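Local coordinates for glycosyl transferase family 9 (Veillonella parvula, PDB 3TOV), which probably transfers a sugar, perhaps a heptose, from an activated nucleotide-sugar donor to an acceptor, at residues L265-S270 / V281-L286; H301-E306 / A341-L346. One frame throughout, in Å; residues are numbered along the deposited sequence.

Contact 1 (L265-S270 / V281-L286); sequences LITNDS and VPIVAL
Strand residues 265-268 and 283-286 lie next to each other and run the same way, their axes 4.7 Å apart and turned by 21°. Four backbone hydrogen bonds zip them together, using both the N-H and C=O of Leu265, Thr267 and Val284. Leu265 N gives to Pro282 O, Val284 N to Leu265 O, and Thr267 N to Val284 O, this last more bent at hydrogen. Leu286 N gives to Thr267 O at 2.7 Å, the donor almost along the C=O axis.

The well-packed part is the apolar pairing from Leu265/Ile283 to Ile266/Leu286, all of it buried. Leu265, its CG anti to the backbone N, lies alongside Ile283, so that its CB meets Ile283 CD1 at 4.0 Å. On the opposite face Ile266 and Val284 point the same way, Ile266 CG1 being 4.1 Å from Val284 CB, while Ile266 CG2 crosses obliquely to Leu286 CD1 at 4.0 Å. Beta-branched Ile266, Ile283 and Val284 suit the extended backbone, and the leucines add bulk to both faces.

At Asp269 and Ser270 the contact turns loose and partly open to solvent; Asp269 is poorly ordered, and its OD1 has no bond to Leu286 O. Just before them, buried polar groups are satisfied: Thr267 OG1 bonds to Asn268 O at 2.6 Å, on a lone pair, and Asn268 ND2 gives to Lys199 O. Ser270 OG reaches Asn268 OD1 from above the amide plane.

The two strands and helix 271-277 form a beta-alpha-beta unit of a Rossmann-like sheet. That helix packs on the face of Thr267, Ile283 and Ala285, through Met273 and Ile277, whereas helix 334-347 covers Ile266 and Val284. Strand 187-191 bonds to the far edge of 264-268, and strand 302-305 to the far edge of 283-286.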
ATOM      1  N   LEU A 265      -2.495   0.650  14.136  1.00 46.65           N
ATOM      2  CA  LEU A 265      -2.197   1.806  13.325  1.00 38.59           C
ATOM      3  C   LEU A 265      -3.477   2.608  13.017  1.00 46.37           C
ATOM      4  O   LEU A 265      -4.447   2.091  12.463  1.00 46.36           O
ATOM      5  CB  LEU A 265      -1.515   1.354  12.048  1.00 35.58           C
ATOM      6  CG  LEU A 265      -1.374   2.446  10.997  1.00 50.00           C
ATOM      7  CD1 LEU A 265      -0.708   3.667  11.601  1.00 54.62           C
ATOM      8  CD2 LEU A 265      -0.603   1.936   9.771  1.00 57.70           C
ATOM      9  N   ILE A 266      -3.479   3.874  13.412  1.00 48.93           N
ATOM     10  CA  ILE A 266      -4.551   4.798  13.071  1.00 42.62           C
ATOM     11  C   ILE A 266      -4.048   5.654  11.917  1.00 42.04           C
ATOM     12  O   ILE A 266      -2.904   6.118  11.948  1.00 45.93           O
ATOM     13  CB  ILE A 266      -4.861   5.695  14.263  1.00 36.48           C
ATOM     14  CG1 ILE A 266      -5.272   4.837  15.452  1.00 36.03           C
ATOM     15  CG2 ILE A 266      -5.924   6.700  13.910  1.00 33.57           C
ATOM     16  CD1 ILE A 266      -5.664   5.640  16.655  1.00 37.81           C
ATOM     17  N   THR A 267      -4.870   5.865  10.893  1.00 32.60           N
ATOM     18  CA  THR A 267      -4.323   6.445   9.665  1.00 37.60           C
ATOM     19  C   THR A 267      -5.356   6.940   8.683  1.00 40.39           C
ATOM     20  O   THR A 267      -6.507   6.528   8.742  1.00 54.60           O
ATOM     21  CB  THR A 267      -3.407   5.435   8.908  1.00 55.83           C
ATOM     22  OG1 THR A 267      -3.379   5.772   7.520  1.00 53.06           O
ATOM     23  CG2 THR A 267      -3.932   4.022   9.025  1.00 58.34           C
ATOM     24  N   ASN A 268      -4.928   7.818   7.776  1.00 32.08           N
ATOM     25  CA  ASN A 268      -5.754   8.254   6.651  1.00 40.51           C
ATOM     26  C   ASN A 268      -5.543   7.376   5.411  1.00 48.33           C
ATOM     27  O   ASN A 268      -4.700   6.481   5.426  1.00 50.51           O
ATOM     28  CB  ASN A 268      -5.470   9.713   6.326  1.00 42.58           C
ATOM     29  CG  ASN A 268      -4.003   9.973   6.074  1.00 46.61           C
ATOM     30  OD1 ASN A 268      -3.157   9.145   6.401  1.00 52.96           O
ATOM     31  ND2 ASN A 268      -3.691  11.126   5.489  1.00 41.29           N
ATOM     32  N   ASP A 269      -6.320   7.588   4.350  1.00 55.62           N
ATOM     33  CA  ASP A 269      -6.082   6.798   3.142  1.00 58.16           C
ATOM     34  C   ASP A 269      -4.820   7.309   2.504  1.00 60.53           C
ATOM     35  O   ASP A 269      -4.800   8.388   1.915  1.00 61.80           O
ATOM     36  CB  ASP A 269      -7.266   6.731   2.139  1.00 96.32           C
ATOM     37  CG  ASP A 269      -8.157   7.983   2.138  1.00100.68           C
ATOM     38  OD1 ASP A 269      -8.387   8.594   3.212  1.00105.88           O
ATOM     39  OD2 ASP A 269      -8.661   8.338   1.046  1.00 94.64           O
ATOM     40  N   SER A 270      -3.755   6.539   2.692  1.00 67.24           N
ATOM     41  CA  SER A 270      -2.442   6.832   2.124  1.00 72.27           C
ATOM     42  C   SER A 270      -1.614   5.551   2.120  1.00 64.77           C
ATOM     43  O   SER A 270      -1.829   4.658   2.952  1.00 58.67           O
ATOM     44  CB  SER A 270      -1.728   7.952   2.900  1.00 76.48           C
ATOM     45  OG  SER A 270      -1.405   7.565   4.227  1.00 74.86           O
ATOM     46  N   VAL A 281      -0.868  -5.557  10.703  1.00 50.50           N
ATOM     47  CA  VAL A 281      -1.255  -4.566  11.695  1.00 44.43           C
ATOM     48  C   VAL A 281      -2.726  -4.178  11.560  1.00 42.41           C
ATOM     49  O   VAL A 281      -3.154  -3.722  10.504  1.00 40.55           O
ATOM     50  CB  VAL A 281      -0.390  -3.297  11.585  1.00 46.42           C
ATOM     51  CG1 VAL A 281      -0.328  -2.586  12.915  1.00 43.94           C
ATOM     52  CG2 VAL A 281       1.003  -3.661  11.159  1.00 57.38           C
ATOM     53  N   PRO A 282      -3.499  -4.342  12.650  1.00 42.04           N
ATOM     54  CA  PRO A 282      -4.904  -3.914  12.720  1.00 40.98           C
ATOM     55  C   PRO A 282      -5.040  -2.428  12.437  1.00 42.86           C
ATOM     56  O   PRO A 282      -4.287  -1.629  12.972  1.00 47.39           O
ATOM     57  CB  PRO A 282      -5.296  -4.194  14.170  1.00 42.08           C
ATOM     58  CG  PRO A 282      -4.288  -5.176  14.669  1.00 47.23           C
ATOM     59  CD  PRO A 282      -3.018  -4.878  13.933  1.00 43.98           C
ATOM     60  N   ILE A 283      -6.014  -2.065  11.620  1.00 41.84           N
ATOM     61  CA  ILE A 283      -6.096  -0.719  11.092  1.00 37.19           C
ATOM     62  C   ILE A 283      -7.333   0.028  11.552  1.00 37.23           C
ATOM     63  O   ILE A 283      -8.441  -0.484  11.465  1.00 41.97           O
ATOM     64  CB  ILE A 283      -6.151  -0.761   9.557  1.00 41.01           C
ATOM     65  CG1 ILE A 283      -4.910  -1.463   8.977  1.00 42.71           C
ATOM     66  CG2 ILE A 283      -6.345   0.640   9.004  1.00 43.08           C
ATOM     67  CD1 ILE A 283      -3.597  -0.764   9.299  1.00 43.84           C
ATOM     68  N   VAL A 284      -7.151   1.241  12.054  1.00 38.84           N
ATOM     69  CA  VAL A 284      -8.271   2.166  12.156  1.00 34.43           C
ATOM     70  C   VAL A 284      -8.024   3.180  11.053  1.00 41.45           C
ATOM     71  O   VAL A 284      -7.002   3.871  11.056  1.00 52.19           O
ATOM     72  CB  VAL A 284      -8.362   2.871  13.528  1.00 25.50           C
ATOM     73  CG1 VAL A 284      -9.452   3.917  13.491  1.00 29.03           C
ATOM     74  CG2 VAL A 284      -8.644   1.876  14.656  1.00 19.64           C
ATOM     75  N   ALA A 285      -8.933   3.251  10.093  1.00 32.27           N
ATOM     76  CA  ALA A 285      -8.688   4.049   8.907  1.00 34.20           C
ATOM     77  C   ALA A 285      -9.716   5.164   8.751  1.00 46.13           C
ATOM     78  O   ALA A 285     -10.914   4.920   8.800  1.00 55.32           O
ATOM     79  CB  ALA A 285      -8.674   3.161   7.684  1.00 31.08           C
ATOM     80  N   LEU A 286      -9.244   6.387   8.546  1.00 41.99           N
ATOM     81  CA  LEU A 286     -10.144   7.524   8.479  1.00 39.19           C
ATOM     82  C   LEU A 286     -10.432   7.942   7.054  1.00 46.39           C
ATOM     83  O   LEU A 286      -9.662   8.687   6.458  1.00 53.68           O
ATOM     84  CB  LEU A 286      -9.577   8.708   9.254  1.00 38.72           C
ATOM     85  CG  LEU A 286      -9.772   8.676  10.766  1.00 44.00           C
ATOM     86  CD1 LEU A 286      -8.918   7.613  11.420  1.00 43.17           C
ATOM     87  CD2 LEU A 286      -9.432  10.026  11.327  1.00 49.72           C
TER

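Contact 2 (H301-E306 / A341-L346); sequences HAIVLE and AETLLL
His301 has CG anti to the backbone N (chi1 -175°), whereas Ile303 has CG1 anti to its carbonyl carbon (chi1 -68°), and both side chains point toward helix 334-347, His301 from just before strand 302-305 and Ile303 from within it. From the helix Leu344, with CG likewise anti to the carbonyl carbon (chi1 -84°), reaches in between them. Its two methyls then divide the work. CD2 sits over one face of the His301 imidazole in a CH-pi contact, the two side chains meeting tip to tip. CD1 lies 4.2 Å from Ala302 CA, against the backbone that joins the two larger residues.

Ile303 slides past Leu344 in the opposite sense, so their branches overlap lengthwise: Ile303 CD1 is 3.8 Å from Leu344 CG, and Ile303 CG1 is 4.0 Å from Leu344 CD1. A forked leucine suits this place because one branch can meet a ring while the other settles on the strand. At the border of the patch Thr343 offers only its methyl, CG2 being 4.4 Å from Ile303 CD1, while its OG1 bonds to Lys339 O one turn back in the helix. No hydrogen bond crosses this contact; the ring of exposed His301 is tied instead by NE2 to Glu347 OE1 of the same helix, which would help to hold its face against the leucine. An alanine at Leu344 would remove both methyls and would probably cost the ring its apolar cover and loosen Ile303 against the helix.

Segment 341-346 of the helix runs nearly antiparallel to strand 302-305, their axes 9.2 Å apart, as a helix lying on a sheet. Strand 302-305 is the outermost on its side and bonds to strand 283-286, while Leu344 extends inward to touch Val284 and Leu264 on the next two strands.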
ATOM      1  N   HIS A 301      -7.822  -6.927   8.960  1.00 50.91           N
ATOM      2  CA  HIS A 301      -8.550  -6.725  10.192  1.00 46.75           C
ATOM      3  C   HIS A 301      -8.568  -5.222  10.465  1.00 45.81           C
ATOM      4  O   HIS A 301      -7.692  -4.691  11.135  1.00 45.63           O
ATOM      5  CB  HIS A 301      -7.917  -7.490  11.355  1.00 53.96           C
ATOM      6  CG  HIS A 301      -8.707  -7.406  12.632  1.00 77.83           C
ATOM      7  ND1 HIS A 301      -8.131  -7.535  13.881  1.00 85.95           N
ATOM      8  CD2 HIS A 301     -10.032  -7.204  12.850  1.00 79.53           C
ATOM      9  CE1 HIS A 301      -9.065  -7.421  14.810  1.00 81.29           C
ATOM     10  NE2 HIS A 301     -10.227  -7.220  14.212  1.00 77.13           N
ATOM     11  N   ALA A 302      -9.571  -4.535   9.931  1.00 42.55           N
ATOM     12  CA  ALA A 302      -9.646  -3.089  10.082  1.00 37.15           C
ATOM     13  C   ALA A 302     -11.049  -2.585  10.444  1.00 37.59           C
ATOM     14  O   ALA A 302     -11.973  -3.353  10.676  1.00 39.87           O
ATOM     15  CB  ALA A 302      -9.136  -2.399   8.807  1.00 37.73           C
ATOM     16  N   ILE A 303     -11.178  -1.271  10.507  1.00 35.94           N
ATOM     17  CA  ILE A 303     -12.439  -0.606  10.755  1.00 40.34           C
ATOM     18  C   ILE A 303     -12.285   0.741  10.080  1.00 47.26           C
ATOM     19  O   ILE A 303     -11.416   1.535  10.432  1.00 52.37           O
ATOM     20  CB  ILE A 303     -12.679  -0.320  12.254  1.00 36.04           C
ATOM     21  CG1 ILE A 303     -12.896  -1.585  13.056  1.00 32.65           C
ATOM     22  CG2 ILE A 303     -13.878   0.582  12.462  1.00 26.71           C
ATOM     23  CD1 ILE A 303     -13.034  -1.259  14.528  1.00 35.13           C
ATOM     24  N   VAL A 304     -13.137   0.995   9.106  1.00 45.68           N
ATOM     25  CA  VAL A 304     -13.090   2.215   8.343  1.00 41.09           C
ATOM     26  C   VAL A 304     -14.157   3.173   8.865  1.00 49.27           C
ATOM     27  O   VAL A 304     -15.336   2.839   8.909  1.00 59.79           O
ATOM     28  CB  VAL A 304     -13.313   1.873   6.876  1.00 31.23           C
ATOM     29  CG1 VAL A 304     -13.428   3.125   6.007  1.00 36.89           C
ATOM     30  CG2 VAL A 304     -12.202   0.962   6.433  1.00 17.70           C
ATOM     31  N   LEU A 305     -13.735   4.359   9.288  1.00 46.54           N
ATOM     32  CA  LEU A 305     -14.667   5.343   9.814  1.00 42.89           C
ATOM     33  C   LEU A 305     -15.015   6.305   8.707  1.00 45.76           C
ATOM     34  O   LEU A 305     -14.161   7.073   8.282  1.00 48.38           O
ATOM     35  CB  LEU A 305     -14.052   6.105  10.994  1.00 41.47           C
ATOM     36  CG  LEU A 305     -13.463   5.227  12.109  1.00 39.53           C
ATOM     37  CD1 LEU A 305     -12.693   6.031  13.144  1.00 39.42           C
ATOM     38  CD2 LEU A 305     -14.548   4.382  12.764  1.00 33.90           C
ATOM     39  N   GLU A 306     -16.258   6.252   8.228  1.00 45.08           N
ATOM     40  CA  GLU A 306     -16.720   7.224   7.246  1.00 47.96           C
ATOM     41  C   GLU A 306     -17.892   8.071   7.744  1.00 46.40           C
ATOM     42  O   GLU A 306     -18.438   7.841   8.820  1.00 47.39           O
ATOM     43  CB  GLU A 306     -17.034   6.553   5.907  1.00 57.77           C
ATOM     44  CG  GLU A 306     -17.366   5.074   6.010  1.00 62.95           C
ATOM     45  CD  GLU A 306     -17.500   4.404   4.648  1.00 60.86           C
ATOM     46  OE1 GLU A 306     -17.497   5.118   3.608  1.00 56.77           O
ATOM     47  OE2 GLU A 306     -17.609   3.158   4.639  1.00 57.56           O
ATOM     48  N   ALA A 341     -10.199   1.642  18.003  1.00 48.85           N
ATOM     49  CA  ALA A 341      -8.934   1.121  18.445  1.00 50.58           C
ATOM     50  C   ALA A 341      -9.179   0.086  19.528  1.00 45.55           C
ATOM     51  O   ALA A 341      -8.822  -1.081  19.385  1.00 43.05           O
ATOM     52  CB  ALA A 341      -8.096   2.256  18.988  1.00 62.11           C
ATOM     53  N   GLU A 342      -9.793   0.524  20.620  1.00 43.53           N
ATOM     54  CA  GLU A 342      -9.951  -0.333  21.781  1.00 47.32           C
ATOM     55  C   GLU A 342     -10.617  -1.635  21.375  1.00 49.12           C
ATOM     56  O   GLU A 342     -10.373  -2.689  21.964  1.00 51.76           O
ATOM     57  CB  GLU A 342     -10.760   0.374  22.865  1.00 59.00           C
ATOM     58  CG  GLU A 342     -10.164   1.715  23.298  1.00 70.60           C
ATOM     59  CD  GLU A 342     -10.654   2.169  24.669  1.00 77.57           C
ATOM     60  OE1 GLU A 342     -11.845   1.932  24.991  1.00 83.29           O
ATOM     61  OE2 GLU A 342      -9.837   2.746  25.424  1.00 71.52           O
ATOM     62  N   THR A 343     -11.462  -1.551  20.356  1.00 46.62           N
ATOM     63  CA  THR A 343     -12.166  -2.717  19.858  1.00 50.09           C
ATOM     64  C   THR A 343     -11.194  -3.643  19.157  1.00 51.84           C
ATOM     65  O   THR A 343     -11.104  -4.829  19.493  1.00 46.39           O
ATOM     66  CB  THR A 343     -13.242  -2.324  18.840  1.00 52.83           C
ATOM     67  OG1 THR A 343     -14.290  -1.601  19.504  1.00 58.32           O
ATOM     68  CG2 THR A 343     -13.795  -3.567  18.151  1.00 43.34           C
ATOM     69  N   LEU A 344     -10.479  -3.092  18.173  1.00 48.75           N
ATOM     70  CA  LEU A 344      -9.516  -3.865  17.397  1.00 41.69           C
ATOM     71  C   LEU A 344      -8.406  -4.373  18.298  1.00 47.59           C
ATOM     72  O   LEU A 344      -7.915  -5.487  18.116  1.00 47.42           O
ATOM     73  CB  LEU A 344      -8.929  -3.022  16.271  1.00 38.12           C
ATOM     74  CG  LEU A 344      -9.677  -2.882  14.942  1.00 38.88           C
ATOM     75  CD1 LEU A 344      -9.012  -1.850  14.038  1.00 35.15           C
ATOM     76  CD2 LEU A 344      -9.749  -4.224  14.242  1.00 38.91           C
ATOM     77  N   LEU A 345      -8.023  -3.545  19.275  1.00 51.51           N
ATOM     78  CA  LEU A 345      -6.955  -3.870  20.222  1.00 53.08           C
ATOM     79  C   LEU A 345      -7.276  -5.112  21.026  1.00 55.57           C
ATOM     80  O   LEU A 345      -6.389  -5.908  21.365  1.00 53.41           O
ATOM     81  CB  LEU A 345      -6.722  -2.702  21.168  1.00 50.53           C
ATOM     82  CG  LEU A 345      -5.762  -1.681  20.588  1.00 48.68           C
ATOM     83  CD1 LEU A 345      -5.673  -0.491  21.504  1.00 54.75           C
ATOM     84  CD2 LEU A 345      -4.422  -2.346  20.435  1.00 44.29           C
ATOM     85  N   LEU A 346      -8.562  -5.251  21.336  1.00 56.83           N
ATOM     86  CA  LEU A 346      -9.101  -6.429  21.989  1.00 56.14           C
ATOM     87  C   LEU A 346      -9.175  -7.621  21.023  1.00 68.89           C
ATOM     88  O   LEU A 346      -8.559  -8.666  21.266  1.00 73.77           O
ATOM     89  CB  LEU A 346     -10.486  -6.105  22.532  1.00 47.57           C
ATOM     90  CG  LEU A 346     -11.178  -7.259  23.243  1.00 51.35           C
ATOM     91  CD1 LEU A 346     -10.285  -7.798  24.345  1.00 57.18           C
ATOM     92  CD2 LEU A 346     -12.500  -6.806  23.800  1.00 38.93           C
TER

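Overall arrangement
Along the chain both segments of contact 1 come first, followed by those of contact 2, and their centres are about 9 Å apart in one parallel six-stranded sheet of order 3-2-1-4-5-6. Strands 264-268, 283-286 and 302-305 are its last three in sequence. Ile303 N and Ile283 O, 3.0 Å apart, probably hydrogen-bond, which joins the two contacts directly. Helix 334-347, the last of the chain, spans them both. Contact 1 is thus buried strand pairing, contact 2 a helix laid over the sheet margin at the surface. Together they build one flank of the second Rossmann-like half, which in GT-B enzymes usually binds the nucleotide-sugar donor.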